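Local coordinates for protein decapping nuclease RAI1 (Candida albicans, PDB 5BUD) that hydrolyses NAD caps and other 5'-end structures of RNA with the help of divalent metal ions, and binds and stimulates the exoribonuclease RAT1, at residues S98-F103 and D334-T339; L123-F128 and F360-T365. All coordinates share one frame; numbering follows the deposited sequence.

Interaction 1. Residues S98-F103 and D334-T339; sequences SDIITF and DWLNTT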
ATOM      1  N   SER A  98      17.512  -4.246  -9.266  1.00 30.44           N
ATOM      2  CA  SER A  98      17.017  -3.317  -8.248  1.00 29.63           C
ATOM      3  C   SER A  98      17.961  -3.358  -7.078  1.00 29.67           C
ATOM      4  O   SER A  98      18.727  -4.344  -6.897  1.00 32.47           O
ATOM      5  CB  SER A  98      15.605  -3.729  -7.790  1.00 30.78           C
ATOM      6  OG  SER A  98      15.057  -2.869  -6.805  1.00 29.30           O
ATOM      7  N   ASP A  99      17.890  -2.318  -6.258  1.00 29.35           N
ATOM      8  CA  ASP A  99      18.610  -2.279  -4.986  1.00 27.84           C
ATOM      9  C   ASP A  99      17.786  -2.798  -3.831  1.00 26.80           C
ATOM     10  O   ASP A  99      18.310  -3.460  -2.908  1.00 26.89           O
ATOM     11  CB  ASP A  99      19.060  -0.861  -4.720  1.00 29.05           C
ATOM     12  CG  ASP A  99      19.992  -0.366  -5.811  1.00 30.59           C
ATOM     13  OD1 ASP A  99      19.727   0.683  -6.394  1.00 28.93           O
ATOM     14  OD2 ASP A  99      20.970  -1.084  -6.102  1.00 31.98           O
ATOM     15  N   ILE A 100      16.493  -2.492  -3.883  1.00 27.52           N
ATOM     16  CA  ILE A 100      15.547  -2.822  -2.810  1.00 27.27           C
ATOM     17  C   ILE A 100      14.346  -3.576  -3.383  1.00 26.14           C
ATOM     18  O   ILE A 100      13.849  -3.232  -4.439  1.00 28.51           O
ATOM     19  CB  ILE A 100      15.103  -1.523  -2.112  1.00 28.52           C
ATOM     20  CG1 ILE A 100      16.297  -0.884  -1.411  1.00 29.89           C
ATOM     21  CG2 ILE A 100      13.996  -1.795  -1.100  1.00 31.34           C
ATOM     22  CD1 ILE A 100      15.962   0.426  -0.705  1.00 31.09           C
ATOM     23  N   ILE A 101      13.900  -4.628  -2.706  1.00 24.83           N
ATOM     24  CA  ILE A 101      12.666  -5.282  -3.073  1.00 24.02           C
ATOM     25  C   ILE A 101      11.778  -5.303  -1.855  1.00 24.25           C
ATOM     26  O   ILE A 101      12.175  -5.832  -0.813  1.00 23.60           O
ATOM     27  CB  ILE A 101      12.913  -6.685  -3.605  1.00 24.77           C
ATOM     28  CG1 ILE A 101      13.667  -6.609  -4.943  1.00 27.28           C
ATOM     29  CG2 ILE A 101      11.612  -7.473  -3.767  1.00 25.97           C
ATOM     30  CD1 ILE A 101      14.149  -7.984  -5.410  1.00 28.54           C
ATOM     31  N   THR A 102      10.576  -4.744  -1.976  1.00 22.04           N
ATOM     32  CA  THR A 102       9.717  -4.599  -0.817  1.00 22.70           C
ATOM     33  C   THR A 102       8.251  -4.419  -1.172  1.00 25.15           C
ATOM     34  O   THR A 102       7.865  -4.495  -2.331  1.00 25.03           O
ATOM     35  CB  THR A 102      10.231  -3.465   0.133  1.00 22.43           C
ATOM     36  OG1 THR A 102       9.584  -3.538   1.431  1.00 21.44           O
ATOM     37  CG2 THR A 102      10.071  -2.128  -0.466  1.00 21.77           C
ATOM     38  N   PHE A 103       7.416  -4.246  -0.162  1.00 26.18           N
ATOM     39  CA  PHE A 103       6.012  -3.936  -0.410  1.00 26.26           C
ATOM     40  C   PHE A 103       5.810  -2.407  -0.353  1.00 26.48           C
ATOM     41  O   PHE A 103       6.457  -1.690   0.426  1.00 24.17           O
ATOM     42  CB  PHE A 103       5.128  -4.649   0.593  1.00 26.49           C
ATOM     43  CG  PHE A 103       5.109  -6.132   0.426  1.00 27.77           C
ATOM     44  CD1 PHE A 103       6.035  -6.932   1.076  1.00 28.03           C
ATOM     45  CD2 PHE A 103       4.145  -6.733  -0.373  1.00 29.58           C
ATOM     46  CE1 PHE A 103       6.001  -8.317   0.926  1.00 29.23           C
ATOM     47  CE2 PHE A 103       4.120  -8.110  -0.535  1.00 30.03           C
ATOM     48  CZ  PHE A 103       5.047  -8.898   0.111  1.00 28.36           C
ATOM     49  N   ASP A 334      18.575   6.327  -0.067  1.00 29.03           N
ATOM     50  CA  ASP A 334      20.003   6.473  -0.282  1.00 31.67           C
ATOM     51  C   ASP A 334      20.838   5.990   0.931  1.00 31.38           C
ATOM     52  O   ASP A 334      21.865   5.347   0.755  1.00 33.57           O
ATOM     53  CB  ASP A 334      20.372   7.913  -0.627  1.00 37.24           C
ATOM     54  CG  ASP A 334      21.831   8.034  -1.029  1.00 41.19           C
ATOM     55  OD1 ASP A 334      22.185   7.652  -2.174  1.00 41.06           O
ATOM     56  OD2 ASP A 334      22.624   8.470  -0.179  1.00 45.99           O
ATOM     57  N   TRP A 335      20.383   6.280   2.144  1.00 29.93           N
ATOM     58  CA  TRP A 335      21.078   5.842   3.368  1.00 30.73           C
ATOM     59  C   TRP A 335      21.073   4.313   3.434  1.00 30.52           C
ATOM     60  O   TRP A 335      22.138   3.683   3.567  1.00 31.05           O
ATOM     61  CB  TRP A 335      20.413   6.495   4.589  1.00 32.41           C
ATOM     62  CG  TRP A 335      20.939   6.126   5.943  1.00 33.46           C
ATOM     63  CD1 TRP A 335      22.155   6.464   6.491  1.00 35.42           C
ATOM     64  CD2 TRP A 335      20.228   5.411   6.954  1.00 32.83           C
ATOM     65  NE1 TRP A 335      22.235   5.988   7.773  1.00 34.80           N
ATOM     66  CE2 TRP A 335      21.070   5.330   8.080  1.00 33.52           C
ATOM     67  CE3 TRP A 335      18.957   4.829   7.015  1.00 32.08           C
ATOM     68  CZ2 TRP A 335      20.682   4.679   9.257  1.00 32.75           C
ATOM     69  CZ3 TRP A 335      18.575   4.168   8.192  1.00 34.16           C
ATOM     70  CH2 TRP A 335      19.439   4.106   9.295  1.00 31.92           C
ATOM     71  N   LEU A 336      19.910   3.700   3.246  1.00 28.42           N
ATOM     72  CA  LEU A 336      19.857   2.237   3.197  1.00 30.19           C
ATOM     73  C   LEU A 336      20.782   1.659   2.106  1.00 29.53           C
ATOM     74  O   LEU A 336      21.438   0.635   2.320  1.00 30.00           O
ATOM     75  CB  LEU A 336      18.436   1.744   2.955  1.00 30.36           C
ATOM     76  CG  LEU A 336      17.411   2.015   4.040  1.00 32.63           C
ATOM     77  CD1 LEU A 336      16.014   1.693   3.518  1.00 32.95           C
ATOM     78  CD2 LEU A 336      17.738   1.217   5.291  1.00 34.13           C
ATOM     79  N   ASN A 337      20.831   2.325   0.964  1.00 30.96           N
ATOM     80  CA  ASN A 337      21.572   1.830  -0.193  1.00 31.56           C
ATOM     81  C   ASN A 337      23.092   1.944  -0.071  1.00 30.54           C
ATOM     82  O   ASN A 337      23.802   1.264  -0.797  1.00 33.87           O
ATOM     83  CB  ASN A 337      21.113   2.543  -1.472  1.00 32.16           C
ATOM     84  CG  ASN A 337      21.562   1.828  -2.733  1.00 33.83           C
ATOM     85  OD1 ASN A 337      21.348   0.619  -2.892  1.00 34.31           O
ATOM     86  ND2 ASN A 337      22.215   2.558  -3.621  1.00 35.57           N
ATOM     87  N   THR A 338      23.590   2.798   0.814  1.00 32.22           N
ATOM     88  CA  THR A 338      25.047   2.991   0.972  1.00 33.78           C
ATOM     89  C   THR A 338      25.583   2.520   2.331  1.00 35.77           C
ATOM     90  O   THR A 338      26.794   2.467   2.538  1.00 38.11           O
ATOM     91  CB  THR A 338      25.419   4.473   0.745  1.00 34.47           C
ATOM     92  OG1 THR A 338      24.682   5.290   1.643  1.00 34.37           O
ATOM     93  CG2 THR A 338      25.070   4.906  -0.674  1.00 36.47           C
ATOM     94  N   THR A 339      24.683   2.172   3.247  1.00 33.94           N
ATOM     95  CA  THR A 339      25.029   1.837   4.609  1.00 37.44           C
ATOM     96  C   THR A 339      25.144   0.340   4.789  1.00 37.71           C
ATOM     97  O   THR A 339      26.037  -0.114   5.479  1.00 40.02           O
ATOM     98  CB  THR A 339      23.965   2.399   5.598  1.00 43.23           C
ATOM     99  OG1 THR A 339      24.190   3.797   5.799  1.00 44.47           O
ATOM    100  CG2 THR A 339      23.996   1.700   6.959  1.00 48.05           C
TER

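Interaction 2. Residues L123-F128 and F360-T365; sequences LYVVPF and FTLSET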
ATOM      1  N   LEU A 123      10.743  -2.673  10.835  1.00 23.66           N
ATOM      2  CA  LEU A 123      10.981  -3.489   9.642  1.00 24.60           C
ATOM      3  C   LEU A 123      12.226  -4.374   9.834  1.00 24.51           C
ATOM      4  O   LEU A 123      13.026  -4.146  10.737  1.00 25.66           O
ATOM      5  CB  LEU A 123      11.226  -2.591   8.440  1.00 23.67           C
ATOM      6  CG  LEU A 123      10.209  -1.459   8.275  1.00 24.49           C
ATOM      7  CD1 LEU A 123      10.674  -0.462   7.218  1.00 24.42           C
ATOM      8  CD2 LEU A 123       8.838  -2.041   7.974  1.00 23.84           C
ATOM      9  N   TYR A 124      12.353  -5.369   8.970  1.00 23.61           N
ATOM     10  CA  TYR A 124      13.528  -6.215   8.884  1.00 24.19           C
ATOM     11  C   TYR A 124      14.129  -6.000   7.504  1.00 23.24           C
ATOM     12  O   TYR A 124      13.389  -5.928   6.522  1.00 25.05           O
ATOM     13  CB  TYR A 124      13.109  -7.688   9.077  1.00 24.54           C
ATOM     14  CG  TYR A 124      12.798  -8.090  10.498  1.00 25.40           C
ATOM     15  CD1 TYR A 124      13.740  -7.942  11.526  1.00 26.75           C
ATOM     16  CD2 TYR A 124      11.573  -8.670  10.814  1.00 25.65           C
ATOM     17  CE1 TYR A 124      13.438  -8.348  12.827  1.00 26.71           C
ATOM     18  CE2 TYR A 124      11.275  -9.084  12.093  1.00 25.99           C
ATOM     19  CZ  TYR A 124      12.202  -8.939  13.088  1.00 27.74           C
ATOM     20  OH  TYR A 124      11.828  -9.366  14.335  1.00 30.60           O
ATOM     21  N   VAL A 125      15.451  -5.834   7.450  1.00 23.94           N
ATOM     22  CA  VAL A 125      16.227  -5.729   6.213  1.00 24.83           C
ATOM     23  C   VAL A 125      17.176  -6.936   6.068  1.00 25.67           C
ATOM     24  O   VAL A 125      18.036  -7.176   6.941  1.00 24.62           O
ATOM     25  CB  VAL A 125      17.094  -4.476   6.222  1.00 24.26           C
ATOM     26  CG1 VAL A 125      17.809  -4.305   4.911  1.00 24.50           C
ATOM     27  CG2 VAL A 125      16.258  -3.252   6.531  1.00 24.73           C
ATOM     28  N   VAL A 126      17.060  -7.642   4.957  1.00 24.51           N
ATOM     29  CA  VAL A 126      17.795  -8.880   4.743  1.00 26.69           C
ATOM     30  C   VAL A 126      18.532  -8.756   3.403  1.00 26.27           C
ATOM     31  O   VAL A 126      17.900  -8.749   2.358  1.00 27.59           O
ATOM     32  CB  VAL A 126      16.860 -10.104   4.743  1.00 25.62           C
ATOM     33  CG1 VAL A 126      17.639 -11.388   4.456  1.00 27.76           C
ATOM     34  CG2 VAL A 126      16.107 -10.213   6.067  1.00 26.93           C
ATOM     35  N   PRO A 127      19.867  -8.620   3.440  1.00 28.40           N
ATOM     36  CA  PRO A 127      20.634  -8.590   2.198  1.00 28.18           C
ATOM     37  C   PRO A 127      20.771  -9.983   1.603  1.00 30.04           C
ATOM     38  O   PRO A 127      21.081 -10.960   2.338  1.00 28.01           O
ATOM     39  CB  PRO A 127      22.004  -8.067   2.628  1.00 29.15           C
ATOM     40  CG  PRO A 127      21.842  -7.568   4.019  1.00 30.82           C
ATOM     41  CD  PRO A 127      20.717  -8.342   4.615  1.00 28.67           C
ATOM     42  N   PHE A 128      20.571 -10.079   0.285  1.00 29.63           N
ATOM     43  CA  PHE A 128      20.693 -11.361  -0.409  1.00 30.23           C
ATOM     44  C   PHE A 128      20.850 -11.162  -1.905  1.00 30.56           C
ATOM     45  O   PHE A 128      20.095 -10.413  -2.529  1.00 31.09           O
ATOM     46  CB  PHE A 128      19.485 -12.277  -0.115  1.00 29.27           C
ATOM     47  CG  PHE A 128      19.532 -13.576  -0.864  1.00 30.26           C
ATOM     48  CD1 PHE A 128      18.719 -13.787  -1.965  1.00 30.71           C
ATOM     49  CD2 PHE A 128      20.454 -14.553  -0.523  1.00 32.24           C
ATOM     50  CE1 PHE A 128      18.794 -14.964  -2.687  1.00 31.28           C
ATOM     51  CE2 PHE A 128      20.536 -15.731  -1.244  1.00 32.41           C
ATOM     52  CZ  PHE A 128      19.710 -15.936  -2.335  1.00 32.47           C
ATOM     53  N   PHE A 360      15.652   7.147  14.046  1.00 32.82           N
ATOM     54  CA  PHE A 360      15.501   6.322  12.866  1.00 31.46           C
ATOM     55  C   PHE A 360      16.800   5.537  12.746  1.00 31.94           C
ATOM     56  O   PHE A 360      17.830   6.109  12.425  1.00 29.00           O
ATOM     57  CB  PHE A 360      15.270   7.213  11.645  1.00 32.79           C
ATOM     58  CG  PHE A 360      14.718   6.478  10.462  1.00 31.61           C
ATOM     59  CD1 PHE A 360      13.342   6.275  10.333  1.00 31.45           C
ATOM     60  CD2 PHE A 360      15.564   5.975   9.479  1.00 31.78           C
ATOM     61  CE1 PHE A 360      12.820   5.585   9.250  1.00 29.60           C
ATOM     62  CE2 PHE A 360      15.045   5.276   8.399  1.00 31.48           C
ATOM     63  CZ  PHE A 360      13.672   5.093   8.281  1.00 30.95           C
ATOM     64  N   THR A 361      16.749   4.226  13.028  1.00 30.76           N
ATOM     65  CA  THR A 361      17.946   3.433  13.235  1.00 33.10           C
ATOM     66  C   THR A 361      17.958   2.053  12.576  1.00 33.55           C
ATOM     67  O   THR A 361      16.933   1.410  12.386  1.00 30.55           O
ATOM     68  CB  THR A 361      18.190   3.182  14.745  1.00 32.98           C
ATOM     69  OG1 THR A 361      17.166   2.329  15.261  1.00 34.54           O
ATOM     70  CG2 THR A 361      18.202   4.506  15.510  1.00 33.75           C
ATOM     71  N   LEU A 362      19.172   1.598  12.306  1.00 32.48           N
ATOM     72  CA  LEU A 362      19.443   0.312  11.740  1.00 31.32           C
ATOM     73  C   LEU A 362      20.352  -0.418  12.736  1.00 32.50           C
ATOM     74  O   LEU A 362      21.422   0.080  13.085  1.00 29.08           O
ATOM     75  CB  LEU A 362      20.177   0.548  10.433  1.00 33.91           C
ATOM     76  CG  LEU A 362      19.995  -0.268   9.166  1.00 35.48           C
ATOM     77  CD1 LEU A 362      18.566  -0.706   8.947  1.00 35.26           C
ATOM     78  CD2 LEU A 362      20.541   0.560   8.009  1.00 35.88           C
ATOM     79  N   SER A 363      19.915  -1.575  13.216  1.00 31.14           N
ATOM     80  CA  SER A 363      20.747  -2.370  14.113  1.00 33.37           C
ATOM     81  C   SER A 363      20.701  -3.834  13.689  1.00 35.01           C
ATOM     82  O   SER A 363      19.726  -4.286  13.084  1.00 31.96           O
ATOM     83  CB  SER A 363      20.299  -2.188  15.575  1.00 33.29           C
ATOM     84  OG  SER A 363      18.912  -2.438  15.745  1.00 34.61           O
ATOM     85  N   GLU A 364      21.755  -4.572  14.012  1.00 32.39           N
ATOM     86  CA  GLU A 364      21.840  -5.962  13.633  1.00 33.27           C
ATOM     87  C   GLU A 364      20.858  -6.784  14.440  1.00 32.74           C
ATOM     88  O   GLU A 364      20.703  -6.584  15.658  1.00 33.25           O
ATOM     89  CB  GLU A 364      23.266  -6.460  13.896  1.00 37.87           C
ATOM     90  CG  GLU A 364      23.668  -7.747  13.218  1.00 41.43           C
ATOM     91  CD  GLU A 364      25.103  -8.133  13.578  1.00 44.30           C
ATOM     92  OE1 GLU A 364      25.988  -7.239  13.592  1.00 41.56           O
ATOM     93  OE2 GLU A 364      25.328  -9.323  13.864  1.00 46.45           O
ATOM     94  N   THR A 365      20.204  -7.733  13.782  1.00 31.24           N
ATOM     95  CA  THR A 365      19.356  -8.668  14.488  1.00 32.80           C
ATOM     96  C   THR A 365      20.188  -9.743  15.213  1.00 34.93           C
ATOM     97  O   THR A 365      21.379  -9.927  14.956  1.00 31.05           O
ATOM     98  CB  THR A 365      18.398  -9.418  13.551  1.00 35.81           C
ATOM     99  OG1 THR A 365      19.160 -10.266  12.676  1.00 38.73           O
ATOM    100  CG2 THR A 365      17.548  -8.441  12.731  1.00 35.67           C
TER

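Interaction 1. Residues S98-F103 and D334-T339
Asp99 and Asn337 meet side chain to side chain. The amide oxygen OD1 of Asn337 comes to 3.3 Å from Asp99 CB. The same OD1 lies 3.4 Å from Asp99 CG, almost straight above the face of the carboxylate. The carboxylate and amide planes are turned 48° against each other. Asn337 reaches across because its CG is anti to the backbone N (chi1 -165°).

The two polar ends have their main partners elsewhere. Asn337 OD1 is hydrogen-bonded to Lys342 NZ, and Asp99 OD1 to the backbone N of Lys218. Lys342 also touches Asp99, so its charge probably eases the approach of the two oxygen-bearing groups. Both side chains also touch Val217 of the neighbouring strand. Deeper in, Ile100 CD1 faces Leu336 CD1 at 4.4 Å, a light apolar touch of methyl groups. Both of these residues pack on Ile134.

Next to the contact, Ser98 OG gives a 2.7 Å hydrogen bond to Ile100 O. The hydroxyl sits 39° above that carbonyl plane.

Strand 100-103 runs parallel to both of its neighbours, 131-136 and 217-228. The latter carries the manganese ligands Glu224 and Asp226. The nearest atom of the contact is about 12 Å from the bound RNA. The last turn of helix 322-339 lies against the start of strand 100-103 and the residue just before it, an alpha/beta arrangement within this PD-(D/E)XK-family nuclease.

Interaction 2. Residues L123-F128 and F360-T365
Val125 shares a backbone hydrogen bond with Tyr349 and turns its side chain to Leu362. Val125 CG2 lies 4.2 Å from Leu362 CD1, a purely apolar touch.

The second touch joins Tyr124 and Thr365. Thr365 CG2 is 4.0 Å from Tyr124 CD1 and 4.1 Å from Tyr124 CE1, so it meets one side of the ring obliquely. The two side chains cross at about a right angle. In Thr365 the methyl is anti to the carbonyl carbon, and OG1 lies between the backbone N and that carbon (chi1 66°). OG1 makes a weak hydrogen bond to the backbone O of Ser348. One short side chain thus serves a polar and an apolar neighbour. All four touching residues are buried.

Strands 121-128 and 359-364 do not pair directly. Strand 349-354 lies between them and is antiparallel to both. Leu362 packs on Leu351 of this middle strand. Helix 367-377 meets the Tyr124-Thr365 pair through Thr369 and Asn370. Leu362 instead rests against helix 322-339, and Val125 against Leu132 of strand 131-136.

From the N terminus the chain passes 98-103 and then 123-128 before either contact closes. Interaction 1 closes first, when 334-339 returns after 230 residues. Interaction 2 closes with 360-365, after 231 residues. The two loops therefore cross rather than nest. Both enclose the part of the chain that holds the metal-binding residues from Glu175 to Leu246. The contacts lie 11 Å apart between centres and touch each other. Trp335 CZ3 packs 3.7 Å from Phe360 CE2, and Leu336 CD2 lies 4.0 Å from Leu362 CD2. Helix 322-339 thus bridges strands 100-103 and 359-364, tying early strands to the C-terminal part of the fold.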